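Local coordinates for Lmo1076 protein (PDB 3FI7) that hydrolyses cell-wall peptidoglycan as a GH73 N-acetylglucosaminidase, the chain being the catalytic domain of the longer, autoinhibited Listeria autolysin Auto, at residues Thr172-Ser175 against Leu179-Tyr182; Thr39-Leu44 against Val54-Ala59; Ser68-Ala73 against Lys88-Lys93; Thr94-Asp99 against Tyr104-Asn109; Glu121-Lys126 against Gly158-Asp163. All blocks are in the same frame, centred on the assembly; numbering follows the deposited sequence.

Contact 1 of 5, residues Thr172-Ser175 against Leu179-Tyr182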
# COMPACT_ATOMS: atom_id res chain seq x y z
N THR A 172 4.71 11.52 -2.26
CA THR A 172 4.09 12.04 -3.47
C THR A 172 2.74 11.37 -3.72
O THR A 172 1.78 12.04 -4.09
CB THR A 172 5.02 11.89 -4.69
OG1 THR A 172 6.23 12.61 -4.46
CG2 THR A 172 4.34 12.44 -5.96
N LEU A 173 2.66 10.06 -3.51
CA LEU A 173 1.38 9.36 -3.62
C LEU A 173 0.40 9.91 -2.61
O LEU A 173 -0.75 10.20 -2.93
CB LEU A 173 1.57 7.87 -3.39
CG LEU A 173 2.20 7.10 -4.54
CD1 LEU A 173 2.93 5.87 -4.03
CD2 LEU A 173 1.12 6.70 -5.52
N ILE A 174 0.86 10.07 -1.37
CA ILE A 174 -0.01 10.54 -0.30
C ILE A 174 -0.61 11.92 -0.58
O ILE A 174 -1.82 12.09 -0.47
CB ILE A 174 0.72 10.50 1.06
CG1 ILE A 174 0.87 9.05 1.51
CG2 ILE A 174 -0.03 11.33 2.09
CD1 ILE A 174 1.82 8.86 2.69
N SER A 175 0.21 12.90 -0.97
CA SER A 175 -0.37 14.21 -1.27
C SER A 175 -1.14 14.27 -2.60
O SER A 175 -2.13 14.97 -2.70
CB SER A 175 0.68 15.32 -1.23
OG SER A 175 1.60 15.17 -2.29
N LEU A 179 -4.24 11.08 0.53
CA LEU A 179 -4.44 9.86 1.31
C LEU A 179 -4.59 10.12 2.81
O LEU A 179 -5.04 9.25 3.55
CB LEU A 179 -3.34 8.83 1.02
CG LEU A 179 -3.26 8.41 -0.45
CD1 LEU A 179 -2.16 7.35 -0.66
CD2 LEU A 179 -4.62 7.88 -0.94
N THR A 180 -4.24 11.33 3.27
CA THR A 180 -4.43 11.65 4.68
C THR A 180 -5.90 11.72 5.10
O THR A 180 -6.21 11.66 6.29
CB THR A 180 -3.70 12.96 5.11
OG1 THR A 180 -4.07 14.02 4.23
CG2 THR A 180 -2.19 12.77 5.06
N GLN A 181 -6.81 11.82 4.13
CA GLN A 181 -8.24 11.81 4.43
C GLN A 181 -8.60 10.54 5.21
O GLN A 181 -9.56 10.53 5.98
CB GLN A 181 -9.08 11.88 3.15
CG GLN A 181 -9.17 10.55 2.37
CD GLN A 181 -9.87 10.71 1.03
OE1 GLN A 181 -11.08 10.51 0.91
NE2 GLN A 181 -9.09 11.08 0.00
N TYR A 182 -7.81 9.49 5.02
CA TYR A 182 -8.09 8.20 5.65
C TYR A 182 -7.47 8.08 7.04
O TYR A 182 -7.77 7.13 7.76
CB TYR A 182 -7.62 7.05 4.75
CG TYR A 182 -8.23 7.07 3.37
CD1 TYR A 182 -9.60 6.81 3.18
CD2 TYR A 182 -7.46 7.36 2.25
CE1 TYR A 182 -10.17 6.83 1.91
CE2 TYR A 182 -8.03 7.40 0.97
CZ TYR A 182 -9.38 7.13 0.81
OH TYR A 182 -9.93 7.17 -0.44
O HOH W 1 -2.89 14.07 1.88
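The C-terminal end of helix 166-176, the last helix of this lysozyme-like catalytic domain, is where I174 meets L179, as the chain folds back into the 3-10 turn 179-182. The join is a backbone bond spanning five residues: L179 N donates to I174 O at 2.8 Å, with an N-H...O angle of 163°.

Beside this bond the two apolar side chains cross at about a right angle. L179 leans over the helix backbone, its CD1 methyl 3.9 Å from I174 CA, while the same CD1 stands 4.1 Å from I174 CG1. The other branch of I174 serves the next residue: I174 CG2 meets T180 CG2 at 3.9 Å. T180 can offer this methyl because chi1 of 52° sets OG1 between the backbone N and carbonyl carbon, leaving CG2 beside the N. I174 and L179 are buried, with helix 52-63 touching both, through A57 and S53 respectively, and Y149 of helix 149-156 touching I174 and T180.

Further along the turn, Q181 CG lies over the centre of the Y182 ring, and L179 CD2 comes to that ring's edge in its plane. Water completes the polar side of the contact. I174 O takes a second, longer bond from a water at 3.3 Å, and the same water accepts from T180 OG1 at 2.6 Å.

Contact 2 of 5, residues Thr39-Leu44 against Val54-Ala59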
# COMPACT_ATOMS: atom_id res chain seq x y z
N THR A 39 -10.99 1.06 2.93
CA THR A 39 -11.78 0.61 4.08
C THR A 39 -11.01 -0.38 4.96
O THR A 39 -10.94 -0.21 6.18
CB THR A 39 -13.08 -0.07 3.63
OG1 THR A 39 -13.76 0.78 2.70
CG2 THR A 39 -14.00 -0.35 4.85
N GLN A 40 -10.43 -1.39 4.33
CA GLN A 40 -9.66 -2.40 5.05
C GLN A 40 -8.40 -1.79 5.64
O GLN A 40 -7.97 -2.17 6.73
CB GLN A 40 -9.31 -3.58 4.14
CG GLN A 40 -10.53 -4.40 3.71
CD GLN A 40 -10.34 -5.11 2.36
OE1 GLN A 40 -9.82 -4.54 1.38
NE2 GLN A 40 -10.78 -6.37 2.30
N ALA A 41 -7.81 -0.83 4.94
CA ALA A 41 -6.61 -0.18 5.45
C ALA A 41 -6.92 0.62 6.71
O ALA A 41 -6.14 0.63 7.66
CB ALA A 41 -5.95 0.70 4.39
N MET A 42 -8.06 1.32 6.72
CA MET A 42 -8.44 2.09 7.90
C MET A 42 -8.67 1.16 9.11
O MET A 42 -8.22 1.45 10.22
CB MET A 42 -9.69 2.96 7.63
CG MET A 42 -9.41 4.23 6.82
SD MET A 42 -10.84 5.33 6.57
CE MET A 42 -11.82 4.38 5.39
N ASP A 43 -9.35 0.05 8.88
CA ASP A 43 -9.62 -0.91 9.96
C ASP A 43 -8.34 -1.53 10.51
O ASP A 43 -8.13 -1.56 11.71
CB ASP A 43 -10.55 -2.01 9.48
CG ASP A 43 -11.89 -1.48 9.03
OD1 ASP A 43 -12.20 -0.32 9.39
OD2 ASP A 43 -12.63 -2.21 8.32
N LEU A 44 -7.48 -2.03 9.62
CA LEU A 44 -6.27 -2.70 10.06
C LEU A 44 -5.30 -1.74 10.73
O LEU A 44 -4.65 -2.09 11.71
CB LEU A 44 -5.59 -3.39 8.89
CG LEU A 44 -6.35 -4.58 8.32
CD1 LEU A 44 -5.84 -4.87 6.91
CD2 LEU A 44 -6.24 -5.80 9.26
N VAL A 54 -0.12 5.69 4.76
CA VAL A 54 1.17 5.10 4.44
C VAL A 54 0.97 3.67 3.91
O VAL A 54 1.66 3.24 2.97
CB VAL A 54 2.10 5.12 5.67
CG1 VAL A 54 3.36 4.30 5.43
CG2 VAL A 54 2.44 6.57 6.03
N MET A 55 0.02 2.95 4.48
CA MET A 55 -0.30 1.60 4.00
C MET A 55 -0.85 1.59 2.57
O MET A 55 -0.48 0.75 1.74
CB MET A 55 -1.29 0.90 4.93
CG MET A 55 -1.66 -0.51 4.46
SD MET A 55 -2.87 -1.35 5.50
CE MET A 55 -1.81 -2.05 6.76
N ILE A 56 -1.76 2.52 2.29
CA ILE A 56 -2.37 2.59 0.97
C ILE A 56 -1.31 3.00 -0.05
O ILE A 56 -1.24 2.42 -1.13
CB ILE A 56 -3.56 3.58 0.95
CG1 ILE A 56 -4.70 3.06 1.83
CG2 ILE A 56 -4.04 3.81 -0.47
CD1 ILE A 56 -5.66 4.14 2.31
N ALA A 57 -0.47 3.97 0.30
CA ALA A 57 0.61 4.38 -0.60
C ALA A 57 1.59 3.23 -0.85
O ALA A 57 2.01 3.01 -1.99
CB ALA A 57 1.34 5.58 -0.04
N GLN A 58 1.94 2.49 0.19
CA GLN A 58 2.81 1.33 0.02
C GLN A 58 2.18 0.29 -0.88
O GLN A 58 2.85 -0.25 -1.76
CB GLN A 58 3.17 0.69 1.37
CG GLN A 58 4.36 1.31 2.05
CD GLN A 58 4.97 0.38 3.07
OE1 GLN A 58 4.38 0.10 4.11
NE2 GLN A 58 6.18 -0.11 2.79
N ALA A 59 0.89 0.03 -0.68
CA ALA A 59 0.22 -0.99 -1.49
C ALA A 59 0.22 -0.61 -2.96
O ALA A 59 0.44 -1.46 -3.81
CB ALA A 59 -1.19 -1.24 -1.00
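A41 sets its single methyl against two side chains of the neighbouring helix, M55 and I56. The closer approach is to I56, with A41 CB 3.7 Å from I56 CG1, and the CD1 at the end of the isoleucine follows at 4.0 Å from A41 CB. M55 arrives with its sulfur: SD is 3.9 Å from A41 CB and equally near A41 CA, so the thioether lies against the backbone as well as the methyl.

M55 reaches across because its chain runs straight out from the helix, CG anti to the backbone N at chi1 179°, and bends only at chi3 (-85°). That bend turns CE away from A41, toward N123 and A124 of helix 116-129. I56 points its CB along the interface, and its CG1-CD1 branch then swings in to the alanine; the I56 side chain also touches I34 and I37 of helix 29-47.

All three residues are buried, and no hydrogen bond passes between the two segments. A small residue on one helix, received by longer apolar chains on the next, brings the backbones to 6.7 Å between A41 CA and M55 CA. This close packing joins helices 29-47 and 52-63, consecutive in the chain, within the helical core of the lysozyme-like glucosaminidase fold.

Contact 3 of 5, residues Ser68-Ala73 against Lys88-Lys93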
# COMPACT_ATOMS: atom_id res chain seq x y z
N SER A 68 0.35 -5.83 -10.85
CA SER A 68 1.40 -6.84 -10.97
C SER A 68 0.78 -8.23 -10.94
O SER A 68 -0.33 -8.41 -10.43
CB SER A 68 2.45 -6.69 -9.87
OG SER A 68 1.97 -7.21 -8.65
N GLU A 69 1.49 -9.22 -11.48
CA GLU A 69 0.94 -10.57 -11.59
C GLU A 69 0.63 -11.18 -10.21
O GLU A 69 -0.32 -11.94 -10.05
CB GLU A 69 1.88 -11.46 -12.40
CG GLU A 69 1.15 -12.31 -13.44
CD GLU A 69 0.54 -11.46 -14.55
OE1 GLU A 69 -0.56 -11.80 -15.03
OE2 GLU A 69 1.17 -10.45 -14.94
N LEU A 70 1.45 -10.83 -9.23
CA LEU A 70 1.24 -11.24 -7.85
C LEU A 70 0.07 -10.50 -7.18
O LEU A 70 -0.66 -11.07 -6.38
CB LEU A 70 2.51 -11.02 -7.04
CG LEU A 70 3.35 -12.23 -6.64
CD1 LEU A 70 3.18 -13.34 -7.64
CD2 LEU A 70 4.81 -11.83 -6.51
N GLY A 71 -0.09 -9.23 -7.52
CA GLY A 71 -1.07 -8.38 -6.86
C GLY A 71 -2.51 -8.70 -7.22
O GLY A 71 -3.38 -8.68 -6.36
N LYS A 72 -2.77 -9.00 -8.48
CA LYS A 72 -4.15 -9.25 -8.88
C LYS A 72 -4.59 -10.67 -8.54
O LYS A 72 -3.78 -11.49 -8.09
CB LYS A 72 -4.37 -8.94 -10.37
CG LYS A 72 -3.33 -9.49 -11.31
CD LYS A 72 -3.49 -8.86 -12.69
CE LYS A 72 -2.69 -9.60 -13.74
NZ LYS A 72 -2.76 -8.93 -15.07
N ALA A 73 -5.87 -10.94 -8.71
CA ALA A 73 -6.41 -12.27 -8.45
C ALA A 73 -5.73 -13.28 -9.37
O ALA A 73 -5.34 -12.95 -10.49
CB ALA A 73 -7.91 -12.28 -8.67
N LYS A 88 -0.68 -21.84 1.49
CA LYS A 88 -0.93 -21.52 0.09
C LYS A 88 0.18 -20.66 -0.52
O LYS A 88 0.68 -19.73 0.12
CB LYS A 88 -2.29 -20.84 -0.08
CG LYS A 88 -3.43 -21.57 0.61
CD LYS A 88 -3.75 -22.91 -0.05
CE LYS A 88 -4.37 -22.72 -1.42
NZ LYS A 88 -5.71 -22.05 -1.37
N SER A 89 0.57 -20.97 -1.75
CA SER A 89 1.60 -20.19 -2.43
C SER A 89 1.48 -20.27 -3.94
O SER A 89 0.67 -21.03 -4.48
CB SER A 89 2.99 -20.63 -1.98
OG SER A 89 3.46 -21.68 -2.80
N VAL A 90 2.28 -19.47 -4.63
CA VAL A 90 2.35 -19.50 -6.08
C VAL A 90 3.80 -19.30 -6.48
O VAL A 90 4.52 -18.51 -5.87
CB VAL A 90 1.45 -18.43 -6.73
CG1 VAL A 90 1.82 -17.02 -6.25
CG2 VAL A 90 1.53 -18.52 -8.25
N THR A 91 4.25 -20.05 -7.47
CA THR A 91 5.62 -19.97 -7.91
C THR A 91 5.69 -19.07 -9.12
O THR A 91 4.81 -19.11 -9.99
CB THR A 91 6.17 -21.37 -8.28
OG1 THR A 91 5.97 -22.26 -7.18
CG2 THR A 91 7.66 -21.31 -8.59
N MET A 92 6.70 -18.21 -9.18
CA MET A 92 6.97 -17.49 -10.41
C MET A 92 8.39 -16.96 -10.47
O MET A 92 9.08 -16.86 -9.45
CB MET A 92 5.93 -16.39 -10.69
CG MET A 92 6.02 -15.13 -9.85
SD MET A 92 4.90 -13.83 -10.47
CE MET A 92 5.64 -13.44 -12.05
N LYS A 93 8.85 -16.66 -11.68
CA LYS A 93 10.18 -16.14 -11.88
C LYS A 93 10.27 -14.77 -11.24
O LYS A 93 9.30 -14.01 -11.21
CB LYS A 93 10.49 -16.03 -13.38
CG LYS A 93 10.78 -17.35 -14.08
CD LYS A 93 12.25 -17.70 -14.00
CE LYS A 93 12.62 -18.79 -14.99
NZ LYS A 93 14.09 -19.08 -14.98
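Apolar contacts alone connect L70 and E69 of the 68-73 turn with V90 and M92 on strand 89-98. L70 CD1 is the common point: it faces V90 CG1 at 4.2 Å and lies beside the thioether of M92. The separation of 3.3 Å from L70 CD1 to M92 SD is very short, and as the leucine torsions are far from a staggered form, that exact closeness is doubtful. M92 curls to meet the turn, its chain bent at chi3 (-67°), and its CE stops 4.3 Å from E69 CB. F110 of the partner strand 104-111 also touches L70.

Polar interactions shape the turn rather than cross the contact. S68 OG accepts from G71 N at 3.1 Å, an ST motif, and S68 O accepts from K72 N at 3.2 Å. The carboxylate of E69 leads away from the strand toward its own segment, where OE1 makes a long salt bridge of 3.6 Å to K72 NZ. Residues 69-71 have helical backbone angles without the regular helical bonds, and L70 projects from them.

Backbone hydrogen bonds anchor each side separately: L70 pairs with N77, whereas V90 and M92 pair with F110 and A108. The result is a small, surface-lying apolar patch by which the loop after helix 52-63 rests on the base of the two-stranded antiparallel beta hairpin, 89-98 with 104-111.

Contact 4 of 5, residues Thr94-Asp99 against Tyr104-Asn109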
# COMPACT_ATOMS: atom_id res chain seq x y z
N THR A 94 11.45 -14.44 -10.71
CA THR A 94 11.69 -13.14 -10.13
C THR A 94 13.15 -12.77 -10.36
O THR A 94 14.00 -13.65 -10.54
CB THR A 94 11.34 -13.12 -8.62
OG1 THR A 94 11.45 -11.79 -8.11
CG2 THR A 94 12.26 -14.03 -7.83
N TRP A 95 13.45 -11.47 -10.38
CA TRP A 95 14.84 -11.01 -10.52
C TRP A 95 15.61 -11.00 -9.20
O TRP A 95 15.08 -10.59 -8.17
CB TRP A 95 14.87 -9.61 -11.13
CG TRP A 95 14.54 -9.57 -12.59
CD1 TRP A 95 13.38 -9.13 -13.15
CD2 TRP A 95 15.40 -9.96 -13.66
NE1 TRP A 95 13.45 -9.23 -14.52
CE2 TRP A 95 14.68 -9.74 -14.86
CE3 TRP A 95 16.69 -10.48 -13.74
CZ2 TRP A 95 15.22 -10.02 -16.12
CZ3 TRP A 95 17.23 -10.77 -14.98
CH2 TRP A 95 16.49 -10.54 -16.16
N GLU A 96 16.86 -11.44 -9.24
CA GLU A 96 17.76 -11.36 -8.10
C GLU A 96 19.07 -10.77 -8.58
O GLU A 96 19.40 -10.85 -9.76
CB GLU A 96 18.01 -12.74 -7.50
CG GLU A 96 16.76 -13.51 -7.11
CD GLU A 96 16.08 -12.97 -5.87
OE1 GLU A 96 16.54 -11.92 -5.34
OE2 GLU A 96 15.09 -13.59 -5.41
N TYR A 97 19.83 -10.16 -7.67
CA TYR A 97 21.14 -9.63 -8.04
C TYR A 97 22.22 -10.11 -7.09
O TYR A 97 22.00 -10.27 -5.89
CB TYR A 97 21.14 -8.10 -8.10
CG TYR A 97 22.49 -7.55 -8.51
CD1 TYR A 97 23.45 -7.21 -7.56
CD2 TYR A 97 22.82 -7.39 -9.85
CE1 TYR A 97 24.69 -6.73 -7.93
CE2 TYR A 97 24.06 -6.91 -10.23
CZ TYR A 97 24.99 -6.58 -9.27
OH TYR A 97 26.23 -6.10 -9.65
N SER A 98 23.41 -10.35 -7.63
CA SER A 98 24.58 -10.61 -6.81
C SER A 98 25.78 -10.05 -7.55
O SER A 98 25.84 -10.10 -8.77
CB SER A 98 24.76 -12.10 -6.56
OG SER A 98 25.38 -12.74 -7.66
N ASP A 99 26.73 -9.50 -6.80
CA ASP A 99 27.96 -9.00 -7.40
C ASP A 99 28.58 -10.14 -8.22
O ASP A 99 29.21 -9.91 -9.25
CB ASP A 99 28.93 -8.53 -6.32
CG ASP A 99 30.08 -7.70 -6.88
OD1 ASP A 99 31.20 -7.80 -6.34
OD2 ASP A 99 29.85 -6.95 -7.85
N TYR A 104 19.97 -11.89 -12.44
CA TYR A 104 19.56 -13.19 -12.94
C TYR A 104 18.16 -13.54 -12.48
O TYR A 104 17.67 -13.01 -11.48
CB TYR A 104 20.54 -14.28 -12.52
CG TYR A 104 20.63 -14.50 -11.04
CD1 TYR A 104 19.95 -15.54 -10.43
CD2 TYR A 104 21.38 -13.65 -10.23
CE1 TYR A 104 20.03 -15.75 -9.07
CE2 TYR A 104 21.46 -13.85 -8.87
CZ TYR A 104 20.78 -14.90 -8.29
OH TYR A 104 20.86 -15.10 -6.92
N GLN A 105 17.51 -14.43 -13.22
CA GLN A 105 16.16 -14.83 -12.88
C GLN A 105 16.18 -16.11 -12.07
O GLN A 105 17.14 -16.87 -12.12
CB GLN A 105 15.32 -15.05 -14.13
CG GLN A 105 15.24 -13.86 -15.04
CD GLN A 105 14.39 -14.15 -16.25
OE1 GLN A 105 13.78 -15.21 -16.35
NE2 GLN A 105 14.32 -13.19 -17.16
N ILE A 106 15.12 -16.34 -11.32
CA ILE A 106 15.01 -17.53 -10.51
C ILE A 106 13.55 -17.71 -10.11
O ILE A 106 12.80 -16.74 -10.02
CB ILE A 106 15.90 -17.44 -9.25
CG1 ILE A 106 16.25 -18.83 -8.73
CG2 ILE A 106 15.24 -16.61 -8.16
CD1 ILE A 106 17.38 -18.84 -7.72
N ASN A 107 13.15 -18.96 -9.92
CA ASN A 107 11.82 -19.24 -9.41
C ASN A 107 11.79 -19.03 -7.91
O ASN A 107 12.74 -19.38 -7.21
CB ASN A 107 11.42 -20.67 -9.74
CG ASN A 107 10.78 -20.79 -11.11
OD1 ASN A 107 9.85 -20.05 -11.43
ND2 ASN A 107 11.28 -21.71 -11.91
N ALA A 108 10.71 -18.43 -7.42
CA ALA A 108 10.51 -18.31 -5.99
C ALA A 108 9.06 -18.61 -5.64
O ALA A 108 8.19 -18.58 -6.51
CB ALA A 108 10.92 -16.91 -5.50
N ASN A 109 8.81 -18.91 -4.38
CA ASN A 109 7.46 -19.11 -3.90
C ASN A 109 6.96 -17.85 -3.23
O ASN A 109 7.63 -17.28 -2.37
CB ASN A 109 7.38 -20.28 -2.92
CG ASN A 109 7.69 -21.61 -3.58
OD1 ASN A 109 7.17 -21.92 -4.65
ND2 ASN A 109 8.55 -22.40 -2.95
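A chi1 of 64° places CG of Y104 between its backbone N and carbonyl carbon, which folds the ring back across the strand pair toward E96. Its face receives E96 CB, 3.6 Å from Y104 CZ, in a CH-pi contact displaced toward the hydroxyl end of the ring. Residues 94-98 and 104-109 are the antiparallel arms of a beta hairpin, strongly twisted, with 126° between the directions of these short strands.

E96 and Y104 form a hydrogen-bonded pair: E96 N to Y104 O and Y104 N to E96 O are both 2.9 Å, and both bonds are nearly straight. T94 and I106 make the second such pair, with T94 N at 2.8 Å from I106 O and a more bent return bond from I106 N to T94 O. Between them W95 and Q105 are a non-hydrogen-bonded pair, in which Q105 CA directs its hydrogen at T94 O.

On the face bearing W95 and Q105, the glutamine chain passes over the indole. Q105 CG stands 3.7 Å from the centroid of the six-membered ring, and the amide beyond it stands at 87° to the indole plane, with NE2 3.5 Å from W95 CZ2. On the other face E96 bends at chi2, so that OE2 reaches a salt bridge with K82, while K101 makes a cation-pi contact with the Y104 ring. At that bend E96 CG touches I106 CG2 at 3.6 Å, and farther down the hairpin T94 CG2 meets A108 CB at 3.9 Å.

Contact 5 of 5, residues Glu121-Lys126 against Gly158-Asp163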
# COMPACT_ATOMS: atom_id res chain seq x y z
N GLU A 121 -3.05 -7.06 5.87
CA GLU A 121 -2.82 -7.42 7.26
C GLU A 121 -1.38 -7.89 7.49
O GLU A 121 -0.77 -7.57 8.52
CB GLU A 121 -3.83 -8.45 7.76
CG GLU A 121 -3.63 -8.83 9.23
CD GLU A 121 -4.92 -9.21 9.94
OE1 GLU A 121 -5.89 -9.60 9.24
OE2 GLU A 121 -4.97 -9.12 11.19
N ASP A 122 -0.83 -8.64 6.54
CA ASP A 122 0.57 -9.05 6.61
C ASP A 122 1.51 -7.85 6.67
O ASP A 122 2.47 -7.87 7.44
CB ASP A 122 0.96 -9.97 5.45
CG ASP A 122 1.17 -11.42 5.89
OD1 ASP A 122 1.93 -12.14 5.20
OD2 ASP A 122 0.59 -11.84 6.92
N ASN A 123 1.23 -6.83 5.87
CA ASN A 123 2.03 -5.60 5.89
C ASN A 123 1.93 -4.94 7.25
O ASN A 123 2.94 -4.48 7.80
CB ASN A 123 1.59 -4.65 4.76
CG ASN A 123 2.14 -3.23 4.94
OD1 ASN A 123 1.45 -2.34 5.44
ND2 ASN A 123 3.37 -3.01 4.50
N ALA A 124 0.73 -4.90 7.82
CA ALA A 124 0.52 -4.31 9.14
C ALA A 124 1.28 -5.09 10.22
O ALA A 124 1.89 -4.50 11.11
CB ALA A 124 -0.96 -4.24 9.47
N LYS A 125 1.22 -6.41 10.14
CA LYS A 125 1.93 -7.26 11.09
C LYS A 125 3.43 -7.04 10.98
O LYS A 125 4.13 -6.93 11.98
CB LYS A 125 1.60 -8.73 10.86
CG LYS A 125 0.25 -9.18 11.39
CD LYS A 125 -0.01 -10.61 10.93
CE LYS A 125 -1.16 -11.26 11.65
NZ LYS A 125 -1.34 -12.65 11.15
N LYS A 126 3.91 -6.98 9.74
CA LYS A 126 5.32 -6.74 9.48
C LYS A 126 5.81 -5.45 10.16
O LYS A 126 6.81 -5.47 10.88
CB LYS A 126 5.56 -6.68 7.97
CG LYS A 126 7.02 -6.71 7.55
CD LYS A 126 7.13 -6.88 6.03
CE LYS A 126 8.59 -6.99 5.57
NZ LYS A 126 8.71 -7.17 4.09
N GLY A 158 15.20 3.06 3.60
CA GLY A 158 16.40 2.41 4.10
C GLY A 158 16.10 1.19 4.96
O GLY A 158 16.99 0.40 5.25
N ARG A 159 14.86 1.04 5.40
CA ARG A 159 14.51 -0.12 6.21
C ARG A 159 13.60 -1.10 5.48
O ARG A 159 13.92 -2.27 5.38
CB ARG A 159 13.90 0.30 7.55
CG ARG A 159 14.91 0.95 8.49
CD ARG A 159 14.32 1.34 9.84
NE ARG A 159 15.29 2.10 10.62
CZ ARG A 159 15.51 3.40 10.45
NH1 ARG A 159 16.42 4.02 11.20
NH2 ARG A 159 14.83 4.09 9.54
N TYR A 160 12.48 -0.61 4.97
CA TYR A 160 11.56 -1.46 4.24
C TYR A 160 12.14 -1.81 2.87
O TYR A 160 12.01 -2.93 2.38
CB TYR A 160 10.19 -0.78 4.09
CG TYR A 160 9.15 -1.70 3.50
CD1 TYR A 160 9.00 -1.80 2.12
CD2 TYR A 160 8.34 -2.48 4.31
CE1 TYR A 160 8.05 -2.65 1.56
CE2 TYR A 160 7.39 -3.33 3.76
CZ TYR A 160 7.25 -3.41 2.39
OH TYR A 160 6.32 -4.26 1.84
N ALA A 161 12.79 -0.83 2.26
CA ALA A 161 13.39 -1.02 0.95
C ALA A 161 14.68 -0.23 0.88
O ALA A 161 14.80 0.84 1.49
CB ALA A 161 12.43 -0.55 -0.15
N THR A 162 15.65 -0.74 0.13
CA THR A 162 16.82 0.04 -0.21
C THR A 162 16.49 0.85 -1.46
O THR A 162 16.31 0.31 -2.55
CB THR A 162 18.02 -0.87 -0.49
OG1 THR A 162 18.20 -1.76 0.61
CG2 THR A 162 19.28 -0.03 -0.66
N ASP A 163 16.37 2.16 -1.27
CA ASP A 163 15.88 3.07 -2.31
C ASP A 163 15.87 4.42 -1.64
O ASP A 163 15.03 4.69 -0.77
CB ASP A 163 14.46 2.66 -2.76
CG ASP A 163 13.82 3.66 -3.74
OD1 ASP A 163 14.35 4.79 -3.89
OD2 ASP A 163 12.79 3.31 -4.37
O HOH W 2 4.56 -5.42 3.67
O HOH W 3 10.79 -5.52 3.31
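Y160 brings the CE2 corner of its ring between N123 and K126 of helix 116-129, which approach it obliquely. The asparagine side is buried against helix 52-63 and F79, the lysine side more open and watered, though both nitrogens stand equally far from CE2. With CG anti to the backbone N (chi1 166°), the N123 amide is carried along the helix surface to the phenol, crossing it at about a right angle with 67° between amide and ring planes. ND2 ends 4.1 Å from Y160 CE2. F79 touches both residues here, and helix 52-63 backs them through M55 behind N123 and through Q58 and E62 beside Y160.

The K126 chain is fully extended, and NZ stops 4.1 Å from Y160 CE2, alongside water. One water accepts from K126 NZ at 2.8 Å, donates to Y160 O at 3.0 Å, and lies over the centre of one ring face. A second water, at the ring edge and in its plane, accepts from N123 ND2 at 2.8 Å and donates to Y160 OH at 2.8 Å.

Q58 OE1 also accepts from ND2, which probably helps to set how the asparagine amide is turned. No direct hydrogen bond joins the two segments. Their polar link runs through water: Y160 OH and Y160 O each accept a water hydrogen, with N123 ND2 and K126 NZ supplying the donors that complete the bridges.

Contacts 1, 2 and 5 lie in the helical body, and residues of helix 52-63 belong to or touch all three. Contact 1 packs on contact 2, centres 11 Å apart, through I174 on A57 and Y182 on I56. Contact 5 adjoins contact 2, centres 13 Å apart, through Q58 and M55 against N123. Contacts 3 and 4 share the hairpin, their centres 15 Å apart, tied by T91 OG1 to N109 OD1. The hairpin stands off from the body: contacts 4 and 5 come no nearer than about 11 Å between nearest atoms, and contacts 1 and 4 lie 33 Å apart between centres. As in other GH73 enzymes, the peptidoglycan groove probably runs between hairpin and helices.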